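Local coordinates for chlorella virus DNA ligase-adenylate (Chlorella virus, PDB 1FVI), which probably seals nicks in duplex DNA at the expense of ATP, through a covalent enzyme-AMP intermediate, at residues 37-40 against 41-45. The protein carries 1 engineered substitution. Numbering follows the deposited sequence.
Sequences QMLS and RTFKP. With SO4 (sulfate ion), chain B.
L39 and F43 meet across a tight turn, with the CD2 methyl of L39 set over the centre of the F43 ring, 4.1 Å from its centroid and 11° off the ring normal, a CH-pi contact. At the edge of the same ring lies S40 O, 3.2 Å from F43 CD1. That carbonyl closes a type I turn from S40 to F43: F43 N donates to S40 O (2.9 Å) from well above the carbonyl plane, a bent bond of 142°. S40 N returns a straighter bond to K44 O at 2.9 Å.

The S40 side chain (chi1 67°) is tucked between its own N and carbonyl carbon, which brings OG to T42 OG1. Here the threonine hydroxyl donates over 3.2 Å. A water also hydrogen-bonds S40 OG and donates to P45 O, tying the first residue of the turn to the chain at P45, where it comes back beside L39.

R41 leaves the turn in another direction. Its NH1 donates to O4 and its NH2 to O1 of a sulfate, each at 3.1 Å; the ion, probably from the crystallisation liquor, is also bound by K185, and both residues belong to the AMP pocket.

The turn follows the short edge strand 38-39 of a mixed sheet, with a single backbone bridge from L39 to P45: the backbone of L39 hydrogen-bonds that of V33 in strand 30-34, M38 packs against L55 and T56 of helix 49-58, and F43 reaches V33, I2 and P5.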
ATOM      1  N   GLN A  37     -17.150   4.601  16.884  1.00 32.16           N
ATOM      2  CA  GLN A  37     -17.379   5.106  15.533  1.00 25.54           C
ATOM      3  C   GLN A  37     -15.991   5.240  14.880  1.00 31.70           C
ATOM      4  O   GLN A  37     -14.976   5.011  15.542  1.00 25.12           O
ATOM      5  CB  GLN A  37     -18.068   6.462  15.563  1.00 20.07           C
ATOM      6  CG  GLN A  37     -17.274   7.563  16.231  1.00 30.27           C
ATOM      7  CD  GLN A  37     -17.986   8.902  16.191  1.00 42.24           C
ATOM      8  OE1 GLN A  37     -17.772   9.752  17.056  1.00 38.26           O
ATOM      9  NE2 GLN A  37     -18.825   9.107  15.170  1.00 39.05           N
ATOM     10  N   MET A  38     -15.937   5.587  13.594  1.00 32.28           N
ATOM     11  CA  MET A  38     -14.643   5.746  12.926  1.00 32.10           C
ATOM     12  C   MET A  38     -13.954   7.046  13.325  1.00 30.32           C
ATOM     13  O   MET A  38     -14.537   8.132  13.248  1.00 27.65           O
ATOM     14  CB  MET A  38     -14.765   5.649  11.408  1.00 25.29           C
ATOM     15  CG  MET A  38     -15.286   4.311  10.921  1.00 29.69           C
ATOM     16  SD  MET A  38     -14.558   2.830  11.698  1.00 25.77           S
ATOM     17  CE  MET A  38     -12.974   2.692  10.894  1.00 20.92           C
ATOM     18  N   LEU A  39     -12.725   6.896  13.816  1.00 25.67           N
ATOM     19  CA  LEU A  39     -11.894   8.002  14.274  1.00 27.80           C
ATOM     20  C   LEU A  39     -10.665   8.152  13.364  1.00 30.76           C
ATOM     21  O   LEU A  39     -10.227   7.191  12.719  1.00 24.14           O
ATOM     22  CB  LEU A  39     -11.419   7.718  15.712  1.00 33.75           C
ATOM     23  CG  LEU A  39     -12.294   7.956  16.960  1.00 35.74           C
ATOM     24  CD1 LEU A  39     -13.767   7.804  16.693  1.00 28.89           C
ATOM     25  CD2 LEU A  39     -11.850   7.019  18.070  1.00 26.71           C
ATOM     26  N   SER A  40     -10.133   9.366  13.291  1.00 32.32           N
ATOM     27  CA  SER A  40      -8.930   9.619  12.498  1.00 35.50           C
ATOM     28  C   SER A  40      -7.722   9.460  13.446  1.00 33.50           C
ATOM     29  O   SER A  40      -7.887   8.995  14.590  1.00 24.14           O
ATOM     30  CB  SER A  40      -8.975  11.022  11.889  1.00 18.99           C
ATOM     31  OG  SER A  40      -8.882  12.003  12.897  1.00 25.01           O
ATOM     32  N   ARG A  41      -6.525   9.834  12.989  1.00 30.64           N
ATOM     33  CA  ARG A  41      -5.327   9.711  13.820  1.00 28.80           C
ATOM     34  C   ARG A  41      -5.330  10.614  15.042  1.00 27.25           C
ATOM     35  O   ARG A  41      -4.689  10.302  16.040  1.00 29.53           O
ATOM     36  CB  ARG A  41      -4.045   9.919  13.012  1.00 26.16           C
ATOM     37  CG  ARG A  41      -3.821  11.295  12.459  1.00 40.43           C
ATOM     38  CD  ARG A  41      -2.519  11.308  11.655  1.00 49.88           C
ATOM     39  NE  ARG A  41      -1.327  11.392  12.503  1.00 54.83           N
ATOM     40  CZ  ARG A  41      -0.204  10.711  12.298  1.00 31.44           C
ATOM     41  NH1 ARG A  41      -0.114   9.870  11.281  1.00 29.03           N
ATOM     42  NH2 ARG A  41       0.857  10.938  13.061  1.00 24.62           N
ATOM     43  N   THR A  42      -6.027  11.744  14.951  1.00 24.86           N
ATOM     44  CA  THR A  42      -6.143  12.667  16.076  1.00 29.76           C
ATOM     45  C   THR A  42      -7.272  12.180  16.995  1.00 32.02           C
ATOM     46  O   THR A  42      -7.627  12.832  17.976  1.00 35.06           O
ATOM     47  CB  THR A  42      -6.511  14.059  15.600  1.00 23.03           C
ATOM     48  OG1 THR A  42      -7.847  14.043  15.076  1.00 27.26           O
ATOM     49  CG2 THR A  42      -5.517  14.533  14.546  1.00 30.77           C
ATOM     50  N   PHE A  43      -7.873  11.061  16.608  1.00 31.48           N
ATOM     51  CA  PHE A  43      -8.950  10.433  17.348  1.00 40.20           C
ATOM     52  C   PHE A  43     -10.268  11.192  17.407  1.00 46.84           C
ATOM     53  O   PHE A  43     -11.115  10.954  18.276  1.00 48.10           O
ATOM     54  CB  PHE A  43      -8.470   9.962  18.721  1.00 39.08           C
ATOM     55  CG  PHE A  43      -8.080   8.516  18.741  1.00 44.67           C
ATOM     56  CD1 PHE A  43      -7.619   7.897  17.577  1.00 28.76           C
ATOM     57  CD2 PHE A  43      -8.256   7.747  19.890  1.00 42.81           C
ATOM     58  CE1 PHE A  43      -7.350   6.538  17.555  1.00 31.66           C
ATOM     59  CE2 PHE A  43      -7.989   6.380  19.876  1.00 40.71           C
ATOM     60  CZ  PHE A  43      -7.535   5.775  18.706  1.00 36.63           C
ATOM     61  N   LYS A  44     -10.438  12.098  16.454  1.00 43.25           N
ATOM     62  CA  LYS A  44     -11.670  12.856  16.325  1.00 37.48           C
ATOM     63  C   LYS A  44     -12.473  12.091  15.270  1.00 38.10           C
ATOM     64  O   LYS A  44     -11.900  11.422  14.404  1.00 36.89           O
ATOM     65  CB  LYS A  44     -11.348  14.287  15.903  1.00 41.11           C
ATOM     66  CG  LYS A  44     -10.649  15.079  17.025  1.00 40.91           C
ATOM     67  CD  LYS A  44     -11.657  15.427  18.147  1.00 59.17           C
ATOM     68  CE  LYS A  44     -11.014  15.826  19.481  1.00 43.83           C
ATOM     69  NZ  LYS A  44     -10.643  14.652  20.328  1.00 56.03           N
ATOM     70  N   PRO A  45     -13.808  12.092  15.379  1.00 40.24           N
ATOM     71  CA  PRO A  45     -14.588  11.354  14.377  1.00 39.52           C
ATOM     72  C   PRO A  45     -14.364  11.748  12.913  1.00 38.34           C
ATOM     73  O   PRO A  45     -14.040  12.903  12.617  1.00 33.66           O
ATOM     74  CB  PRO A  45     -16.036  11.575  14.831  1.00 35.63           C
ATOM     75  CG  PRO A  45     -15.974  12.835  15.663  1.00 44.64           C
ATOM     76  CD  PRO A  45     -14.684  12.673  16.412  1.00 39.48           C
TER
HETATM   77  S   SO4 B 510       3.752   9.687  10.305  1.00 19.60           S
HETATM   78  O1  SO4 B 510       3.498  10.443  11.526  1.00 28.34           O
HETATM   79  O2  SO4 B 510       4.593   8.477  10.598  1.00 22.88           O
HETATM   80  O3  SO4 B 510       4.468  10.536   9.221  1.00 23.39           O
HETATM   81  O4  SO4 B 510       2.425   9.271   9.675  1.00 21.50           O
HETATM   82  O   HOH W   1     -11.371  13.869  12.052  1.00 46.93           O